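Local structure of 2-(hydroxymethyl)glutarate dehydrogenase (Eubacterium barkeri, 3CKY) at residues L12-K17 with G126-A131; M19-L24 with A41-Q46. The protein catalyses the NAD-dependent interconversion of 2-formylglutarate and (S)-2-hydroxymethylglutarate, a step in the fermentation of nicotinate. All blocks are in the same frame, centred on the assembly; numbering follows the deposited sequence.

Contact 1. Residues L12-K17 with G126-A131; sequences LGAMGK and GGTKGA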
loop_
_atom_site.group_PDB
_atom_site.type_symbol
_atom_site.label_atom_id
_atom_site.label_comp_id
_atom_site.label_asym_id
_atom_site.label_seq_id
_atom_site.Cartn_x
_atom_site.Cartn_y
_atom_site.Cartn_z
ATOM N N LEU A 12 34.529 15.490 -8.522
ATOM C CA LEU A 12 35.099 15.872 -7.231
ATOM C C LEU A 12 34.066 16.665 -6.438
ATOM O O LEU A 12 34.175 17.887 -6.299
ATOM C CB LEU A 12 36.357 16.730 -7.427
ATOM C CG LEU A 12 37.642 16.043 -7.885
ATOM C CD1 LEU A 12 38.648 17.090 -8.358
ATOM C CD2 LEU A 12 38.219 15.190 -6.762
ATOM N N GLY A 13 33.059 15.969 -5.926
ATOM C CA GLY A 13 32.003 16.625 -5.174
ATOM C C GLY A 13 32.401 16.916 -3.738
ATOM O O GLY A 13 33.586 17.077 -3.423
ATOM N N ALA A 14 31.397 16.989 -2.868
ATOM C CA ALA A 14 31.616 17.222 -1.444
ATOM C C ALA A 14 32.380 16.055 -0.818
ATOM O O ALA A 14 33.137 16.246 0.130
ATOM C CB ALA A 14 30.287 17.437 -0.730
ATOM N N MET A 15 32.177 14.856 -1.365
ATOM C CA MET A 15 32.865 13.652 -0.913
ATOM C C MET A 15 34.193 13.466 -1.641
ATOM O O MET A 15 35.220 13.222 -1.010
ATOM C CB MET A 15 31.988 12.422 -1.163
ATOM C CG MET A 15 30.609 12.489 -0.517
ATOM S SD MET A 15 30.695 12.397 1.272
ATOM C CE MET A 15 31.012 10.651 1.463
ATOM N N GLY A 16 34.168 13.579 -2.968
ATOM C CA GLY A 16 35.347 13.323 -3.798
ATOM C C GLY A 16 36.557 14.156 -3.420
ATOM O O GLY A 16 37.681 13.649 -3.355
ATOM N N LYS A 17 36.321 15.439 -3.155
ATOM C CA LYS A 17 37.399 16.372 -2.861
ATOM C C LYS A 17 38.227 15.954 -1.630
ATOM O O LYS A 17 39.431 15.742 -1.762
ATOM C CB LYS A 17 36.863 17.805 -2.744
ATOM C CG LYS A 17 37.944 18.873 -2.761
ATOM N N GLY A 126 28.828 8.267 6.374
ATOM C CA GLY A 126 29.639 9.138 7.231
ATOM C C GLY A 126 29.587 10.605 6.830
ATOM O O GLY A 126 29.974 11.481 7.608
ATOM N N GLY A 127 29.140 10.873 5.606
ATOM C CA GLY A 127 28.963 12.240 5.132
ATOM C C GLY A 127 30.273 12.926 4.814
ATOM O O GLY A 127 31.320 12.276 4.731
ATOM N N THR A 128 30.196 14.242 4.631
ATOM C CA THR A 128 31.354 15.059 4.262
ATOM C C THR A 128 32.343 15.184 5.412
ATOM O O THR A 128 33.551 15.232 5.188
ATOM C CB THR A 128 30.934 16.481 3.802
ATOM O OG1 THR A 128 29.968 17.019 4.713
ATOM C CG2 THR A 128 30.337 16.442 2.396
ATOM N N LYS A 129 31.833 15.227 6.640
ATOM C CA LYS A 129 32.700 15.252 7.816
ATOM C C LYS A 129 33.526 13.965 7.947
ATOM O O LYS A 129 34.721 14.013 8.257
ATOM C CB LYS A 129 31.882 15.510 9.086
ATOM C CG LYS A 129 31.157 16.862 9.062
ATOM C CD LYS A 129 31.187 17.562 10.419
ATOM C CE LYS A 129 30.930 19.059 10.279
ATOM N NZ LYS A 129 31.083 19.765 11.574
ATOM N N GLY A 130 32.892 12.823 7.694
ATOM C CA GLY A 130 33.599 11.550 7.640
ATOM C C GLY A 130 34.562 11.464 6.472
ATOM O O GLY A 130 35.601 10.821 6.568
ATOM N N ALA A 131 34.208 12.106 5.362
ATOM C CA ALA A 131 35.063 12.153 4.183
ATOM C C ALA A 131 36.344 12.936 4.481
ATOM O O ALA A 131 37.445 12.514 4.118
ATOM C CB ALA A 131 34.314 12.775 3.015
#
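Met15 reaches over from the turn at 12-17 to lay its thioether against the first turn of the helix at 127-133. Its CA is 5.6 Å from the CA of Thr128, the nearest approach of the two backbones. With CG beside the backbone N (chi1 -56°), the side chain folds again at chi2 and chi3 (-69° and -76°), so it is bent rather than outstretched and meets the helix with its last two atoms. Met15 SD lies 3.5 Å from Gly127 O, and the terminal methyl CE follows at 3.7 Å from the same Gly127 O. That oxygen already accepts the helical bond from Ala131 N, so the thioether packs beside a carbonyl engaged within its own helix. One turn further on, the methyl of Ala131 points at the loop and touches Met15 SD at 4.0 Å. Ala14 and Thr128 meet beside the thioether, methyl to methyl. Thr128 turns CG2 anti to its carbonyl carbon, bringing it 3.3 Å from Ala14 CB, tighter than usual van der Waals contact, and 3.6 Å from Ala14 O. No hydrogen bond joins the segments, which meet chiefly through apolar and carbonyl contacts. An alanine in place of Met15 would probably leave the Gly127 carbonyl and the Ala131 methyl without their thioether neighbour, opening a gap between turn and helix. By similarity, 12-17 belongs to the NAD(+) site, and Gly13 and Gly16 are consistent with the last two glycines of a Rossmann GxGxxG motif. The turn links strand 6-10 to helix 16-25, Leu12 N is hydrogen-bonded to Asp34 OD1 just beyond strand 29-33, and Ala131 also packs on Pro18 of helix 16-25; its own helix, 127-133, connects the antiparallel strands 118-125 and 136-141.

Contact 2. Residues M19-L24 with A41-Q46; sequences MAINLL and AAVVAQ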
loop_
_atom_site.group_PDB
_atom_site.type_symbol
_atom_site.label_atom_id
_atom_site.label_comp_id
_atom_site.label_asym_id
_atom_site.label_seq_id
_atom_site.Cartn_x
_atom_site.Cartn_y
_atom_site.Cartn_z
ATOM N N MET A 19 38.364 13.088 -0.097
ATOM C CA MET A 19 38.924 11.758 -0.346
ATOM C C MET A 19 40.230 11.873 -1.116
ATOM O O MET A 19 41.230 11.262 -0.748
ATOM C CB MET A 19 37.947 10.893 -1.144
ATOM C CG MET A 19 36.692 10.489 -0.388
ATOM S SD MET A 19 35.660 9.307 -1.284
ATOM C CE MET A 19 35.890 9.739 -2.990
ATOM N N ALA A 20 40.211 12.666 -2.185
ATOM C CA ALA A 20 41.409 12.907 -3.000
ATOM C C ALA A 20 42.534 13.519 -2.172
ATOM O O ALA A 20 43.687 13.123 -2.302
ATOM C CB ALA A 20 41.080 13.811 -4.197
ATOM N N ILE A 21 42.185 14.484 -1.326
ATOM C CA ILE A 21 43.153 15.154 -0.455
ATOM C C ILE A 21 43.793 14.193 0.545
ATOM O O ILE A 21 45.005 14.236 0.751
ATOM C CB ILE A 21 42.504 16.332 0.306
ATOM C CG1 ILE A 21 42.217 17.481 -0.663
ATOM C CG2 ILE A 21 43.405 16.815 1.437
ATOM C CD1 ILE A 21 41.406 18.597 -0.051
ATOM N N ASN A 22 42.985 13.332 1.159
ATOM C CA ASN A 22 43.507 12.321 2.082
ATOM C C ASN A 22 44.470 11.363 1.388
ATOM O O ASN A 22 45.481 10.968 1.967
ATOM C CB ASN A 22 42.366 11.539 2.747
ATOM C CG ASN A 22 41.658 12.341 3.823
ATOM O OD1 ASN A 22 42.247 13.235 4.431
ATOM N ND2 ASN A 22 40.394 12.021 4.070
ATOM N N LEU A 23 44.151 11.000 0.148
ATOM C CA LEU A 23 45.036 10.178 -0.675
ATOM C C LEU A 23 46.334 10.919 -0.998
ATOM O O LEU A 23 47.417 10.332 -0.964
ATOM C CB LEU A 23 44.330 9.758 -1.969
ATOM C CG LEU A 23 43.294 8.639 -1.834
ATOM C CD1 LEU A 23 42.400 8.588 -3.063
ATOM C CD2 LEU A 23 43.963 7.291 -1.608
ATOM N N LEU A 24 46.215 12.210 -1.302
ATOM C CA LEU A 24 47.377 13.042 -1.614
ATOM C C LEU A 24 48.298 13.198 -0.405
ATOM O O LEU A 24 49.513 13.242 -0.555
ATOM C CB LEU A 24 46.940 14.420 -2.126
ATOM C CG LEU A 24 46.363 14.467 -3.546
ATOM C CD1 LEU A 24 45.694 15.803 -3.808
ATOM C CD2 LEU A 24 47.432 14.200 -4.584
ATOM N N ALA A 41 41.120 22.742 -9.152
ATOM C CA ALA A 41 42.143 23.625 -8.588
ATOM C C ALA A 41 42.368 23.368 -7.096
ATOM O O ALA A 41 43.506 23.378 -6.620
ATOM C CB ALA A 41 41.778 25.089 -8.825
ATOM N N ALA A 42 41.280 23.140 -6.365
ATOM C CA ALA A 42 41.353 22.836 -4.935
ATOM C C ALA A 42 42.280 21.653 -4.642
ATOM O O ALA A 42 43.132 21.737 -3.753
ATOM C CB ALA A 42 39.961 22.564 -4.384
ATOM N N VAL A 43 42.127 20.565 -5.396
ATOM C CA VAL A 43 42.949 19.368 -5.185
ATOM C C VAL A 43 44.335 19.468 -5.834
ATOM O O VAL A 43 45.302 18.910 -5.306
ATOM C CB VAL A 43 42.242 18.064 -5.658
ATOM C CG1 VAL A 43 40.948 17.847 -4.882
ATOM C CG2 VAL A 43 41.987 18.084 -7.161
ATOM N N VAL A 44 44.445 20.179 -6.957
ATOM C CA VAL A 44 45.751 20.346 -7.610
ATOM C C VAL A 44 46.713 21.124 -6.711
ATOM O O VAL A 44 47.928 20.950 -6.801
ATOM C CB VAL A 44 45.671 21.039 -9.003
ATOM C CG1 VAL A 44 44.696 20.311 -9.926
ATOM C CG2 VAL A 44 45.312 22.509 -8.867
ATOM N N ALA A 45 46.161 21.975 -5.847
ATOM C CA ALA A 45 46.946 22.689 -4.842
ATOM C C ALA A 45 47.535 21.736 -3.800
ATOM O O ALA A 45 48.615 21.993 -3.265
ATOM C CB ALA A 45 46.092 23.749 -4.163
ATOM N N GLN A 46 46.821 20.646 -3.514
ATOM C CA GLN A 46 47.310 19.609 -2.595
ATOM C C GLN A 46 48.132 18.518 -3.296
ATOM O O GLN A 46 48.567 17.559 -2.650
ATOM C CB GLN A 46 46.145 18.981 -1.808
ATOM C CG GLN A 46 45.877 19.647 -0.462
ATOM C CD GLN A 46 45.353 21.062 -0.608
ATOM O OE1 GLN A 46 44.337 21.293 -1.269
ATOM N NE2 GLN A 46 46.039 22.019 0.015
#
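Leu24 sets its CD1 methyl on the carbonyl oxygen of Val43, in the seam between two neighbouring helices. It places CG beside its backbone N (chi1 -73°) and carries CD1 over the partner segment, where Leu24 CD1 sits 3.5 Å from Val43 O and 3.8 Å from Gln46 CB, while Leu24 CB is 3.6 Å from Gln46 O. Val43 O also receives a weak bond from Gln46 N, and Leu24 CD1 packs over this carbonyl and that of Gln46. Val43 holds CG1 anti to its carbonyl carbon (chi1 -61°), and this branch lies 4.1 Å from Ala20 CB and 4.4 Å from Ile21 CG1. Ile21 likewise has CG1 anti to its carbonyl carbon, and its chain, extended at chi2 (172°), brings its end nearer to 41-46. Ile21 and Val43 are also the closest pair of the two backbones, 6.3 Å between their CA atoms. Ala20 and Leu24 rest in addition on Val30, which places the seam above strand 29-33. Helix 16-25 joins strands 6-10 and 29-33, and helix 37-44 leads from 29-33 to 49-50; side-by-side packing of these consecutive connecting helices on parallel strands is characteristic of the first beta-alpha-beta-alpha-beta unit of a Rossmann fold.

How the contacts relate
Helix 16-25 links the contacts, whose centres are 12 Å apart: the glycine-rich turn leading into it serves contact 1, its later turns contact 2. Contact 1 lies at the surface, at the presumed NAD(+) site, and joins parts of the chain more than a hundred residues apart. Contact 2, partly buried, joins two successive helices through Ala20, Ile21, Leu24 and Val43; both set methyls on carbonyls, but only contact 1 uses a thioether. The two also touch directly. Leu12 CD1 meets Val43 CG2 at 3.7 Å. Asn22 ND2, hydrogen-bonded to Glu132 O, lies 3.0 Å from Ala131 O, on a side of helix 16-25 where Asn22 makes no contact with 41-46.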